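4-alpha-glucanotransferase (Streptococcus agalactiae, PDB 6M6T) belongs to the 4-alpha-glucanotransferase (amylomaltase) family, enzymes built on a TIM-barrel fold, and holds a bound glycan in its central pocket. Local coordinates at residues 11-16 with 23-28; 43-48 with 292-297; 57-62 with 214-219; 394-399 with 468-473. All coordinates share one frame; numbering follows the deposited sequence.

Interaction 1: residues 11-16 with 23-28; sequences MHITSL and GTFGRE
Ile13 meets the ring of Phe25 because CG2 of Ile13 is anti to its backbone N and CG1 anti to its carbonyl carbon (chi1 -43°), while CG of Phe25 is likewise anti to the carbonyl carbon. Although the CB of Phe25 is directed away from the 11-16 loop, the ring swings back and crosses the Ile13 side chain at roughly a right angle. Ile13 CG2 lies obliquely 3.6 Å from Phe25 CE1, and Ile13 CD1 reaches the ring edge in its plane, 3.8 Å from the same CE1. Farther along, the CB of Leu16 is directed toward the second segment; its methyl CD2 packs on the Thr24 backbone, 3.6 Å from Thr24 O. Gly26 occupies the N-cap position of helix 27-38. The polar link belongs to the backbone: Gly23 N donates to Thr14 O at 3.0 Å. Gly23 CA also makes a C-H...O contact with Ile13 O. Elsewhere Thr24 OG1 bonds to Asp73, and Phe195 meets Phe25 edge-to-face. One N-H...O bond thus joins the two backbones, the glycine backbone packs closely against the 13-16 loop, and the Ile13-Phe25 pair and Leu16 add apolar contact.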
# COMPACT_ATOMS: atom_id res chain seq x y z
N MET A 11 9.98 -0.74 -2.38
CA MET A 11 10.32 -0.09 -1.12
C MET A 11 9.27 0.96 -0.77
O MET A 11 9.08 1.93 -1.50
CB MET A 11 11.68 0.59 -1.18
CG MET A 11 12.41 0.41 0.10
SD MET A 11 13.64 1.66 0.32
CE MET A 11 14.21 1.03 1.87
N HIS A 12 8.64 0.79 0.38
CA HIS A 12 7.65 1.76 0.77
C HIS A 12 8.33 3.03 1.29
O HIS A 12 9.42 2.98 1.87
CB HIS A 12 6.73 1.18 1.85
CG HIS A 12 5.47 1.96 2.02
ND1 HIS A 12 4.65 1.81 3.12
CD2 HIS A 12 4.90 2.91 1.25
CE1 HIS A 12 3.62 2.62 3.00
NE2 HIS A 12 3.74 3.30 1.87
N ILE A 13 7.65 4.16 1.07
CA ILE A 13 8.06 5.44 1.63
C ILE A 13 8.42 5.33 3.11
O ILE A 13 9.24 6.10 3.61
CB ILE A 13 6.93 6.45 1.41
CG1 ILE A 13 6.37 6.30 -0.01
CG2 ILE A 13 7.42 7.87 1.71
CD1 ILE A 13 7.13 7.02 -1.05
N THR A 14 7.83 4.37 3.83
CA THR A 14 8.14 4.32 5.26
C THR A 14 9.57 3.83 5.49
O THR A 14 10.21 4.25 6.45
CB THR A 14 7.11 3.47 6.03
OG1 THR A 14 7.41 2.07 5.93
CG2 THR A 14 5.73 3.71 5.50
N SER A 15 10.09 3.00 4.60
CA SER A 15 11.39 2.36 4.83
C SER A 15 12.58 3.25 4.47
O SER A 15 13.72 2.89 4.79
CB SER A 15 11.48 1.04 4.06
OG SER A 15 10.27 0.32 4.11
N LEU A 16 12.35 4.40 3.83
CA LEU A 16 13.40 5.38 3.60
C LEU A 16 14.06 5.72 4.93
O LEU A 16 13.46 5.51 5.99
CB LEU A 16 12.82 6.64 2.95
CG LEU A 16 12.67 6.71 1.43
CD1 LEU A 16 12.08 5.43 0.81
CD2 LEU A 16 11.79 7.89 1.10
N GLY A 23 10.32 7.19 7.08
CA GLY A 23 10.54 7.80 5.79
C GLY A 23 9.49 8.83 5.44
O GLY A 23 8.36 8.80 5.92
N THR A 24 9.87 9.76 4.59
CA THR A 24 9.10 10.96 4.32
C THR A 24 9.18 11.27 2.83
O THR A 24 10.11 10.85 2.14
CB THR A 24 9.66 12.18 5.09
OG1 THR A 24 10.77 12.75 4.36
CG2 THR A 24 10.14 11.81 6.50
N PHE A 25 8.29 12.15 2.36
CA PHE A 25 8.46 12.66 1.00
C PHE A 25 9.57 13.71 0.95
O PHE A 25 9.45 14.74 0.27
CB PHE A 25 7.15 13.27 0.50
CG PHE A 25 6.00 12.30 0.43
CD1 PHE A 25 6.19 10.97 0.08
CD2 PHE A 25 4.70 12.73 0.69
CE1 PHE A 25 5.13 10.10 0.00
CE2 PHE A 25 3.63 11.86 0.61
CZ PHE A 25 3.84 10.55 0.26
N GLY A 26 10.70 13.41 1.60
CA GLY A 26 11.73 14.40 1.83
C GLY A 26 12.96 14.12 1.02
O GLY A 26 12.89 13.48 -0.03
N ARG A 27 14.11 14.57 1.51
CA ARG A 27 15.31 14.53 0.68
C ARG A 27 15.67 13.10 0.31
O ARG A 27 15.98 12.81 -0.85
CB ARG A 27 16.47 15.25 1.38
CG ARG A 27 17.17 16.21 0.43
CD ARG A 27 18.47 16.77 0.97
NE ARG A 27 18.30 18.16 1.40
CZ ARG A 27 19.22 18.87 2.04
NH1 ARG A 27 20.39 18.33 2.33
NH2 ARG A 27 18.96 20.13 2.38
N GLU A 28 15.61 12.17 1.27
CA GLU A 28 16.04 10.81 0.98
C GLU A 28 15.13 10.13 -0.04
O GLU A 28 15.58 9.21 -0.73
CB GLU A 28 16.14 10.00 2.26
CG GLU A 28 17.54 10.01 2.88
CD GLU A 28 17.74 11.12 3.92
OE1 GLU A 28 18.67 11.01 4.76
OE2 GLU A 28 16.97 12.11 3.90

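Interaction 2: residues 43-48 with 292-297; sequences FWQILP and YLRIDH. With ASO (1,5-anhydro-D-glucitol), chain I; AC1 (4,6-dideoxy-4-{[(1S,4R,5S,6S)-4,5,6-trihydroxy-3-(hydroxymethyl)cyclohex-2-en-1-yl]amino}-alpha-D-glucopyranose), chain J.
Tyr292, first in the strand 292-295, presents the face of its ring to the edge of Phe43 in a T-shaped pair with planes at 69°. Phe43 CE1 lies 4.0 Å from Tyr292 CD1. Two residues on, Arg294 bends at chi2 (-135°) and crosses the extended Gln45 side chain, the amide and guanidinium planes being 60° apart. Gln45 NE2 comes within 3.2 Å of Arg294 NE, but both are donors, so the pair is packing alone; each group is held elsewhere, Gln45 OE1 by Tyr392 OH and Arg294 NH2 by a salt bridge to Asp216. Past the strand, Asp296 OD2 is covalently joined to C1 of 1,5-anhydro-D-glucitol, whose O2 gives a weak bond to Asp296 OD1. His297 N donates to Glu343 as well as, weakly, to Asp296 OD1. Strand 212-217 lies between the two strands in the parallel sheet, so the contact spans the inside of the barrel beneath a glycan site at the C-terminal ends of the strands, as is usual in TIM-barrel enzymes.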
# COMPACT_ATOMS: atom_id res chain seq x y z
N PHE A 43 10.93 1.22 -12.36
CA PHE A 43 9.79 1.32 -11.47
C PHE A 43 10.21 1.43 -10.02
O PHE A 43 11.19 0.81 -9.59
CB PHE A 43 8.84 0.10 -11.64
CG PHE A 43 8.23 0.00 -13.00
CD1 PHE A 43 7.43 1.02 -13.49
CD2 PHE A 43 8.49 -1.08 -13.81
CE1 PHE A 43 6.88 0.94 -14.77
CE2 PHE A 43 7.95 -1.16 -15.10
CZ PHE A 43 7.15 -0.15 -15.57
N TRP A 44 9.44 2.23 -9.27
CA TRP A 44 9.43 2.26 -7.81
C TRP A 44 8.04 1.79 -7.40
O TRP A 44 7.05 2.48 -7.69
CB TRP A 44 9.71 3.67 -7.27
CG TRP A 44 9.89 3.75 -5.78
CD1 TRP A 44 9.76 2.73 -4.90
CD2 TRP A 44 10.26 4.91 -5.00
NE1 TRP A 44 10.01 3.17 -3.62
CE2 TRP A 44 10.33 4.50 -3.66
CE3 TRP A 44 10.55 6.24 -5.31
CZ2 TRP A 44 10.66 5.37 -2.63
CZ3 TRP A 44 10.85 7.11 -4.28
CH2 TRP A 44 10.90 6.67 -2.95
N GLN A 45 7.95 0.62 -6.78
CA GLN A 45 6.69 0.17 -6.19
C GLN A 45 6.67 0.55 -4.71
O GLN A 45 7.57 0.17 -3.95
CB GLN A 45 6.47 -1.33 -6.36
CG GLN A 45 5.06 -1.79 -5.95
CD GLN A 45 4.69 -3.17 -6.51
OE1 GLN A 45 5.45 -3.79 -7.25
NE2 GLN A 45 3.51 -3.64 -6.14
N ILE A 46 5.64 1.29 -4.31
CA ILE A 46 5.40 1.60 -2.91
C ILE A 46 4.17 0.82 -2.43
O ILE A 46 3.47 0.16 -3.21
CB ILE A 46 5.24 3.12 -2.69
CG1 ILE A 46 4.15 3.67 -3.61
CG2 ILE A 46 6.56 3.85 -2.95
CD1 ILE A 46 3.43 4.88 -3.09
N LEU A 47 3.92 0.90 -1.12
CA LEU A 47 2.68 0.41 -0.50
C LEU A 47 1.62 1.49 -0.67
O LEU A 47 1.81 2.47 -1.39
CB LEU A 47 2.96 -0.00 0.93
CG LEU A 47 3.99 -1.13 1.10
CD1 LEU A 47 3.64 -1.95 2.33
CD2 LEU A 47 4.10 -2.05 -0.10
N PRO A 48 0.41 1.31 -0.12
CA PRO A 48 -0.57 2.40 -0.24
C PRO A 48 -0.17 3.59 0.61
O PRO A 48 0.47 3.46 1.66
CB PRO A 48 -1.87 1.77 0.26
CG PRO A 48 -1.67 0.33 0.16
CD PRO A 48 -0.23 0.11 0.45
N TYR A 292 1.35 3.51 -12.43
CA TYR A 292 0.85 2.16 -12.61
C TYR A 292 0.13 1.77 -11.33
O TYR A 292 0.73 1.83 -10.26
CB TYR A 292 1.98 1.17 -12.92
CG TYR A 292 2.29 1.01 -14.38
CD1 TYR A 292 3.04 1.96 -15.06
CD2 TYR A 292 1.81 -0.07 -15.10
CE1 TYR A 292 3.31 1.83 -16.40
CE2 TYR A 292 2.07 -0.22 -16.45
CZ TYR A 292 2.82 0.74 -17.10
OH TYR A 292 3.08 0.60 -18.44
N LEU A 293 -1.12 1.36 -11.44
CA LEU A 293 -1.91 0.99 -10.27
C LEU A 293 -1.95 -0.53 -10.12
O LEU A 293 -2.20 -1.25 -11.09
CB LEU A 293 -3.34 1.53 -10.38
CG LEU A 293 -4.20 1.43 -9.12
CD1 LEU A 293 -3.83 2.55 -8.11
CD2 LEU A 293 -5.68 1.46 -9.48
N ARG A 294 -1.76 -0.99 -8.90
CA ARG A 294 -1.72 -2.40 -8.55
C ARG A 294 -2.93 -2.67 -7.66
O ARG A 294 -2.94 -2.26 -6.49
CB ARG A 294 -0.42 -2.73 -7.83
CG ARG A 294 -0.37 -4.10 -7.21
CD ARG A 294 0.21 -4.03 -5.81
NE ARG A 294 0.87 -5.26 -5.39
CZ ARG A 294 0.48 -6.02 -4.36
NH1 ARG A 294 1.17 -7.12 -4.07
NH2 ARG A 294 -0.58 -5.67 -3.62
N ILE A 295 -3.94 -3.34 -8.20
CA ILE A 295 -5.13 -3.60 -7.40
C ILE A 295 -4.89 -4.85 -6.56
O ILE A 295 -4.63 -5.94 -7.09
CB ILE A 295 -6.40 -3.72 -8.26
CG1 ILE A 295 -7.62 -3.94 -7.35
CG2 ILE A 295 -6.32 -4.85 -9.27
CD1 ILE A 295 -7.67 -3.05 -6.08
N ASP A 296 -4.90 -4.68 -5.24
CA ASP A 296 -4.64 -5.80 -4.34
C ASP A 296 -5.79 -6.79 -4.38
O ASP A 296 -6.93 -6.42 -4.67
CB ASP A 296 -4.45 -5.30 -2.90
CG ASP A 296 -3.97 -6.41 -1.97
OD1 ASP A 296 -3.34 -7.34 -2.48
OD2 ASP A 296 -4.23 -6.38 -0.74
N HIS A 297 -5.47 -8.06 -4.11
CA HIS A 297 -6.46 -9.12 -3.90
C HIS A 297 -7.49 -9.17 -5.03
O HIS A 297 -8.70 -9.01 -4.83
CB HIS A 297 -7.16 -8.94 -2.56
CG HIS A 297 -7.97 -10.13 -2.14
ND1 HIS A 297 -7.40 -11.36 -1.89
CD2 HIS A 297 -9.30 -10.27 -1.92
CE1 HIS A 297 -8.34 -12.21 -1.53
NE2 HIS A 297 -9.50 -11.57 -1.54
C1 ASO I . -4.18 -7.27 0.42
C2 ASO I . -2.82 -7.29 1.14
C3 ASO I . -2.94 -8.06 2.47
C4 ASO I . -4.02 -7.37 3.32
C5 ASO I . -5.32 -7.33 2.57
C6 ASO I . -6.29 -6.43 3.32
O2 ASO I . -1.80 -7.87 0.32
O3 ASO I . -1.64 -8.07 3.17
O4 ASO I . -4.21 -8.04 4.60
O5 ASO I . -5.14 -6.67 1.31
O6 ASO I . -7.11 -5.70 2.38
C1 AC1 J . -0.96 -18.94 -0.18
O2 AC1 J . -2.73 -19.73 1.28
C2 AC1 J . -1.90 -18.60 0.98
C4A AC1 J . -3.61 -11.69 -0.54
C3 AC1 J . -2.80 -17.48 0.56
O3 AC1 J . -3.65 -17.20 1.67
C4 AC1 J . -1.97 -16.24 0.21
N4A AC1 J . -2.80 -15.16 -0.32
C5 AC1 J . -0.95 -16.57 -0.87
O5 AC1 J . -0.15 -17.74 -0.51
C6 AC1 J . -0.09 -15.31 -1.10
C1B AC1 J . -3.45 -14.31 0.68
C2B AC1 J . -4.68 -13.76 0.02
O2B AC1 J . -5.39 -14.88 -0.53
C3B AC1 J . -4.25 -12.88 -1.13
O3B AC1 J . -5.38 -12.42 -1.85
O4 AC1 J . -3.09 -10.86 -1.61
C5B AC1 J . -2.61 -12.05 0.38
C7B AC1 J . -2.58 -13.29 1.02
C6B AC1 J . -1.58 -11.00 0.76
O6B AC1 J . -1.42 -10.16 -0.39

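Interaction 3: residues 57-62 with 214-219; sequences SPYQSF and IGDMPI. With AC1 (4,6-dideoxy-4-{[(1S,4R,5S,6S)-4,5,6-trihydroxy-3-(hydroxymethyl)cyclohex-2-en-1-yl]amino}-alpha-D-glucopyranose), chain B; ASO (1,5-anhydro-D-glucitol), chain I.
Tyr59 reaches from its loop to Asp216 and Pro218 with CG anti to the carbonyl carbon (chi1 -58°), which turns one face of the ring to the bound sugar. Its hydroxyl OH donates to Asp216 OD2 at 2.6 Å. The ring and the carboxylate are nearly perpendicular, and the hydroxyl arrives well above the carboxylate plane, 71° out of it. Pro218 CB rests obliquely against the same ring, 3.7 Å from Tyr59 CD2, and over one ring face lies 1,5-anhydro-D-glucitol, its C2 3.9 Å above the plane and displaced toward the rim. In Ser57, OG turns opposite the backbone N (chi1 159°) and accepts from Tyr59 N at 3.0 Å, an ST turn, while giving a weak bond to O5 of AC1 of chain B. Gln60 is extended beyond CG, and its OE1 lies near C6 of that same unit. The pairing sets the 57-62 loop against the end of strand 212-217, which lies between strands 43-45 and 292-295; Met217 packs on helix 277-289, and Phe62 touches helix 140-152.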
# COMPACT_ATOMS: atom_id res chain seq x y z
N SER A 57 -1.25 -1.05 9.59
CA SER A 57 -1.52 -1.53 8.24
C SER A 57 -2.13 -0.43 7.38
O SER A 57 -3.06 0.26 7.82
CB SER A 57 -2.47 -2.73 8.31
OG SER A 57 -3.13 -2.94 7.08
N PRO A 58 -1.63 -0.21 6.15
CA PRO A 58 -2.29 0.69 5.21
C PRO A 58 -3.44 0.06 4.43
O PRO A 58 -4.07 0.75 3.63
CB PRO A 58 -1.15 1.09 4.27
CG PRO A 58 -0.22 -0.08 4.28
CD PRO A 58 -0.30 -0.66 5.67
N TYR A 59 -3.73 -1.23 4.64
CA TYR A 59 -4.84 -1.91 4.00
C TYR A 59 -6.09 -1.97 4.89
O TYR A 59 -6.98 -2.81 4.67
CB TYR A 59 -4.40 -3.31 3.56
CG TYR A 59 -3.22 -3.31 2.61
CD1 TYR A 59 -1.91 -3.24 3.09
CD2 TYR A 59 -3.42 -3.39 1.23
CE1 TYR A 59 -0.81 -3.24 2.19
CE2 TYR A 59 -2.34 -3.38 0.33
CZ TYR A 59 -1.04 -3.31 0.81
OH TYR A 59 0.02 -3.31 -0.09
N GLN A 60 -6.14 -1.12 5.94
CA GLN A 60 -7.28 -0.96 6.85
C GLN A 60 -7.31 0.52 7.26
O GLN A 60 -6.86 0.90 8.34
CB GLN A 60 -7.12 -1.88 8.07
CG GLN A 60 -8.29 -1.95 9.00
CD GLN A 60 -8.07 -3.00 10.06
OE1 GLN A 60 -7.56 -4.07 9.77
NE2 GLN A 60 -8.46 -2.69 11.30
N SER A 61 -7.95 1.34 6.42
CA SER A 61 -7.66 2.77 6.39
C SER A 61 -8.91 3.60 6.64
O SER A 61 -10.00 3.25 6.17
CB SER A 61 -7.06 3.18 5.04
OG SER A 61 -5.64 3.17 5.08
N PHE A 62 -8.72 4.72 7.34
CA PHE A 62 -9.78 5.67 7.57
C PHE A 62 -10.38 6.20 6.28
O PHE A 62 -11.52 6.69 6.29
CB PHE A 62 -9.27 6.85 8.42
CG PHE A 62 -8.75 6.45 9.78
CD1 PHE A 62 -9.34 5.42 10.50
CD2 PHE A 62 -7.66 7.12 10.34
CE1 PHE A 62 -8.84 5.05 11.75
CE2 PHE A 62 -7.16 6.75 11.60
CZ PHE A 62 -7.76 5.71 12.29
N ILE A 214 4.59 2.57 -9.15
CA ILE A 214 3.51 1.61 -9.01
C ILE A 214 2.88 1.81 -7.63
O ILE A 214 3.45 1.42 -6.61
CB ILE A 214 3.99 0.16 -9.17
CG1 ILE A 214 4.94 0.02 -10.35
CG2 ILE A 214 2.83 -0.75 -9.34
CD1 ILE A 214 5.84 -1.21 -10.21
N GLY A 215 1.69 2.40 -7.62
CA GLY A 215 0.91 2.48 -6.41
C GLY A 215 0.06 1.23 -6.13
O GLY A 215 -0.25 0.43 -7.02
N ASP A 216 -0.30 1.09 -4.86
CA ASP A 216 -1.11 -0.00 -4.34
C ASP A 216 -2.50 0.52 -4.01
O ASP A 216 -2.63 1.55 -3.34
CB ASP A 216 -0.46 -0.59 -3.07
CG ASP A 216 -0.36 -2.12 -3.08
OD1 ASP A 216 -1.30 -2.79 -3.58
OD2 ASP A 216 0.65 -2.67 -2.56
N MET A 217 -3.53 -0.18 -4.46
CA MET A 217 -4.91 0.14 -4.09
C MET A 217 -5.52 -0.98 -3.26
O MET A 217 -5.82 -2.06 -3.80
CB MET A 217 -5.77 0.39 -5.33
CG MET A 217 -7.16 0.93 -5.03
SD MET A 217 -8.01 1.36 -6.57
CE MET A 217 -9.12 -0.03 -6.78
N PRO A 218 -5.70 -0.79 -1.95
CA PRO A 218 -6.33 -1.83 -1.14
C PRO A 218 -7.76 -2.07 -1.61
O PRO A 218 -8.52 -1.12 -1.81
CB PRO A 218 -6.30 -1.24 0.28
CG PRO A 218 -6.11 0.25 0.08
CD PRO A 218 -5.30 0.39 -1.16
N ILE A 219 -8.09 -3.36 -1.79
CA ILE A 219 -9.44 -3.75 -2.22
C ILE A 219 -10.49 -3.20 -1.27
O ILE A 219 -11.51 -2.65 -1.70
CB ILE A 219 -9.56 -5.28 -2.35
CG1 ILE A 219 -11.02 -5.65 -2.64
CG2 ILE A 219 -9.07 -5.98 -1.09
CD1 ILE A 219 -11.28 -7.12 -3.00
C1 AC1 B . -3.40 -7.29 5.56
O2 AC1 B . -2.41 -9.41 6.31
C2 AC1 B . -2.91 -8.14 6.75
C4A AC1 B . -7.30 -7.40 12.61
C3 AC1 B . -3.99 -8.35 7.77
O3 AC1 B . -3.38 -9.10 8.81
C4 AC1 B . -4.50 -6.98 8.27
N4A AC1 B . -5.49 -6.99 9.39
C5 AC1 B . -5.10 -6.33 7.04
O5 AC1 B . -4.06 -6.08 6.07
C6 AC1 B . -5.76 -5.01 7.43
C1B AC1 B . -4.99 -6.92 10.79
C2B AC1 B . -5.30 -8.25 11.45
O2B AC1 B . -4.75 -9.32 10.68
C3B AC1 B . -6.83 -8.38 11.52
O3B AC1 B . -7.21 -9.73 11.85
O4 AC1 B . -8.76 -7.35 12.72
C5B AC1 B . -6.75 -6.12 12.40
C7B AC1 B . -5.62 -5.91 11.55
C6B AC1 B . -7.40 -4.98 13.21
O6B AC1 B . -8.71 -5.37 13.67
C1 ASO I . -4.18 -7.27 0.42
C2 ASO I . -2.82 -7.29 1.14
C3 ASO I . -2.94 -8.06 2.47
C4 ASO I . -4.02 -7.37 3.32
C5 ASO I . -5.32 -7.33 2.57
C6 ASO I . -6.29 -6.43 3.32
O2 ASO I . -1.80 -7.87 0.32
O3 ASO I . -1.64 -8.07 3.17
O4 ASO I . -4.21 -8.04 4.60
O5 ASO I . -5.14 -6.67 1.31
O6 ASO I . -7.11 -5.70 2.38

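Interaction 4: residues 394-399 with 468-473; sequences GTHDNE and GNWQWR. With ASO (1,5-anhydro-D-glucitol), chain I; AC1 (4,6-dideoxy-4-{[(1S,4R,5S,6S)-4,5,6-trihydroxy-3-(hydroxymethyl)cyclohex-2-en-1-yl]amino}-alpha-D-glucopyranose), chain J.
At the margin of the glycan pocket, the imidazole of His396, a pocket residue, meets the indole of Trp470 where two loops converge beside the bound sugar. His396 CD2 comes to the indole edge, near its plane, at 3.8 Å from Trp470 CZ3 and 4.0 Å from Trp470 CH2. The two ring planes are inclined at 42°, so the pair is neither stacked nor T-shaped. For His396, CG sits between its backbone N and carbonyl carbon (chi1 62°), and this directs the ring toward the tryptophan. Loop 394-399 follows strand 389-392 of the TIM barrel, and a type I turn from Thr395 to Asn398 shapes it: Asn398 N donates to Thr395 O at 2.9 Å, and Thr395 N donates weakly to Asn398 OD1. The turn sets Asp397 next to the glycan, where Asp397 OD2 accepts from O3 of 1,5-anhydro-D-glucitol at 2.6 Å; Asn461 ND2 adds a weak bond to that same oxygen. The imidazole itself stays farther from the sugar, with His396 NE2 4.0 Å from O2 of 1,5-anhydro-D-glucitol. Trp470 adopts a left-handed backbone conformation (phi 68°), and its carbonyl O receives a hydrogen bond from Tyr102 OH. The Asn461 backbone bonds to that of His396 and the Met460 backbone to that of Trp470, while the Trp470 side chain also touches Asn461.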
# COMPACT_ATOMS: atom_id res chain seq x y z
N GLY A 394 9.88 -12.04 -3.64
CA GLY A 394 8.78 -12.12 -2.72
C GLY A 394 8.11 -10.77 -2.77
O GLY A 394 8.61 -9.84 -3.40
N THR A 395 6.97 -10.68 -2.11
CA THR A 395 6.37 -9.38 -1.88
C THR A 395 6.39 -9.09 -0.38
O THR A 395 6.91 -9.86 0.43
CB THR A 395 4.97 -9.30 -2.49
OG1 THR A 395 4.59 -7.92 -2.57
CG2 THR A 395 3.96 -10.11 -1.66
N HIS A 396 5.84 -7.92 -0.03
CA HIS A 396 5.92 -7.43 1.33
C HIS A 396 5.23 -8.34 2.33
O HIS A 396 5.43 -8.17 3.53
CB HIS A 396 5.31 -6.04 1.39
CG HIS A 396 3.86 -5.98 1.02
ND1 HIS A 396 3.44 -5.76 -0.27
CD2 HIS A 396 2.74 -6.12 1.77
CE1 HIS A 396 2.12 -5.76 -0.30
NE2 HIS A 396 1.67 -5.97 0.92
N ASP A 397 4.43 -9.31 1.86
CA ASP A 397 3.77 -10.26 2.75
C ASP A 397 4.51 -11.59 2.85
O ASP A 397 4.16 -12.41 3.71
CB ASP A 397 2.34 -10.51 2.28
CG ASP A 397 1.62 -9.21 1.95
OD1 ASP A 397 1.77 -8.76 0.79
OD2 ASP A 397 0.90 -8.66 2.82
N ASN A 398 5.53 -11.80 2.04
CA ASN A 398 6.34 -13.00 2.06
C ASN A 398 7.59 -12.74 2.88
O ASN A 398 7.95 -11.61 3.17
CB ASN A 398 6.74 -13.41 0.64
CG ASN A 398 5.56 -13.88 -0.17
OD1 ASN A 398 5.07 -13.18 -1.06
ND2 ASN A 398 5.10 -15.09 0.13
N GLU A 399 8.28 -13.83 3.21
CA GLU A 399 9.55 -13.70 3.89
C GLU A 399 10.56 -12.98 3.00
O GLU A 399 10.41 -12.92 1.78
CB GLU A 399 10.07 -15.08 4.26
CG GLU A 399 8.99 -15.94 4.88
CD GLU A 399 9.31 -17.41 4.82
OE1 GLU A 399 8.92 -18.06 3.81
OE2 GLU A 399 9.97 -17.90 5.77
N GLY A 468 4.69 -6.31 15.44
CA GLY A 468 5.92 -5.99 14.72
C GLY A 468 5.88 -6.11 13.21
O GLY A 468 6.63 -6.90 12.62
N ASN A 469 5.02 -5.31 12.58
CA ASN A 469 4.81 -5.32 11.14
C ASN A 469 4.88 -3.89 10.63
O ASN A 469 4.48 -2.96 11.31
CB ASN A 469 3.43 -5.95 10.77
CG ASN A 469 3.42 -7.48 10.83
OD1 ASN A 469 4.22 -8.14 10.19
ND2 ASN A 469 2.51 -8.03 11.61
N TRP A 470 5.39 -3.74 9.39
CA TRP A 470 5.53 -2.44 8.72
C TRP A 470 6.59 -1.57 9.40
O TRP A 470 6.53 -0.34 9.34
CB TRP A 470 4.19 -1.70 8.63
CG TRP A 470 3.00 -2.61 8.43
CD1 TRP A 470 2.12 -3.02 9.39
CD2 TRP A 470 2.58 -3.24 7.21
NE1 TRP A 470 1.18 -3.86 8.84
CE2 TRP A 470 1.43 -4.01 7.51
CE3 TRP A 470 3.06 -3.23 5.89
CZ2 TRP A 470 0.76 -4.76 6.53
CZ3 TRP A 470 2.38 -3.97 4.93
CH2 TRP A 470 1.25 -4.73 5.25
N GLN A 471 7.58 -2.21 10.01
CA GLN A 471 8.55 -1.50 10.81
C GLN A 471 9.93 -1.41 10.18
O GLN A 471 10.80 -0.75 10.75
CB GLN A 471 8.69 -2.16 12.18
CG GLN A 471 7.70 -1.66 13.17
CD GLN A 471 7.52 -2.65 14.27
OE1 GLN A 471 8.34 -3.57 14.41
NE2 GLN A 471 6.46 -2.49 15.05
N TRP A 472 10.16 -2.07 9.05
CA TRP A 472 11.51 -2.06 8.50
C TRP A 472 11.87 -0.69 7.94
O TRP A 472 11.10 -0.09 7.17
CB TRP A 472 11.67 -3.11 7.42
CG TRP A 472 13.08 -3.23 6.97
CD1 TRP A 472 14.12 -3.77 7.67
CD2 TRP A 472 13.61 -2.80 5.71
NE1 TRP A 472 15.27 -3.70 6.92
CE2 TRP A 472 14.99 -3.11 5.72
CE3 TRP A 472 13.06 -2.17 4.59
CZ2 TRP A 472 15.82 -2.82 4.65
CZ3 TRP A 472 13.89 -1.87 3.53
CH2 TRP A 472 15.25 -2.20 3.56
N ARG A 473 13.03 -0.19 8.32
CA ARG A 473 13.65 0.93 7.65
C ARG A 473 15.06 0.51 7.23
O ARG A 473 15.62 -0.45 7.76
CB ARG A 473 13.67 2.19 8.54
CG ARG A 473 12.28 2.76 8.79
CD ARG A 473 12.30 3.95 9.73
NE ARG A 473 12.88 5.13 9.09
CZ ARG A 473 13.60 6.05 9.73
NH1 ARG A 473 13.83 5.96 11.04
NH2 ARG A 473 14.09 7.09 9.06
C1 ASO I . -4.18 -7.27 0.42
C2 ASO I . -2.82 -7.29 1.14
C3 ASO I . -2.94 -8.06 2.47
C4 ASO I . -4.02 -7.37 3.32
C5 ASO I . -5.32 -7.33 2.57
C6 ASO I . -6.29 -6.43 3.32
O2 ASO I . -1.80 -7.87 0.32
O3 ASO I . -1.64 -8.07 3.17
O4 ASO I . -4.21 -8.04 4.60
O5 ASO I . -5.14 -6.67 1.31
O6 ASO I . -7.11 -5.70 2.38
C1 AC1 J . -0.96 -18.94 -0.18
O2 AC1 J . -2.73 -19.73 1.28
C2 AC1 J . -1.90 -18.60 0.98
C4A AC1 J . -3.61 -11.69 -0.54
C3 AC1 J . -2.80 -17.48 0.56
O3 AC1 J . -3.65 -17.20 1.67
C4 AC1 J . -1.97 -16.24 0.21
N4A AC1 J . -2.80 -15.16 -0.32
C5 AC1 J . -0.95 -16.57 -0.87
O5 AC1 J . -0.15 -17.74 -0.51
C6 AC1 J . -0.09 -15.31 -1.10
C1B AC1 J . -3.45 -14.31 0.68
C2B AC1 J . -4.68 -13.76 0.02
O2B AC1 J . -5.39 -14.88 -0.53
C3B AC1 J . -4.25 -12.88 -1.13
O3B AC1 J . -5.38 -12.42 -1.85
O4 AC1 J . -3.09 -10.86 -1.61
C5B AC1 J . -2.61 -12.05 0.38
C7B AC1 J . -2.58 -13.29 1.02
C6B AC1 J . -1.58 -11.00 0.76
O6B AC1 J . -1.42 -10.16 -0.39

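From the N terminus, interaction 1 closes a short loop, with six residues between its segments, joining the turn after strand 6-10 to the start of helix 27-38. Interaction 2 then opens at strand 43-45 and closes a far larger loop at strand 292-295; interaction 3 nests inside it, linking loop 57-62 to strand 212-217, the strand that separates the two of interaction 2. Interaction 4 follows in series, bringing together loops beyond strand 389-392 and helix 448-451, and none of the four cross. Met11 bonds through its backbone to Gln45, tying interaction 1 to 2, while Leu16 and Arg473 tie it to 4. Interactions 2, 3 and 4 all border the same 1,5-anhydro-D-glucitol.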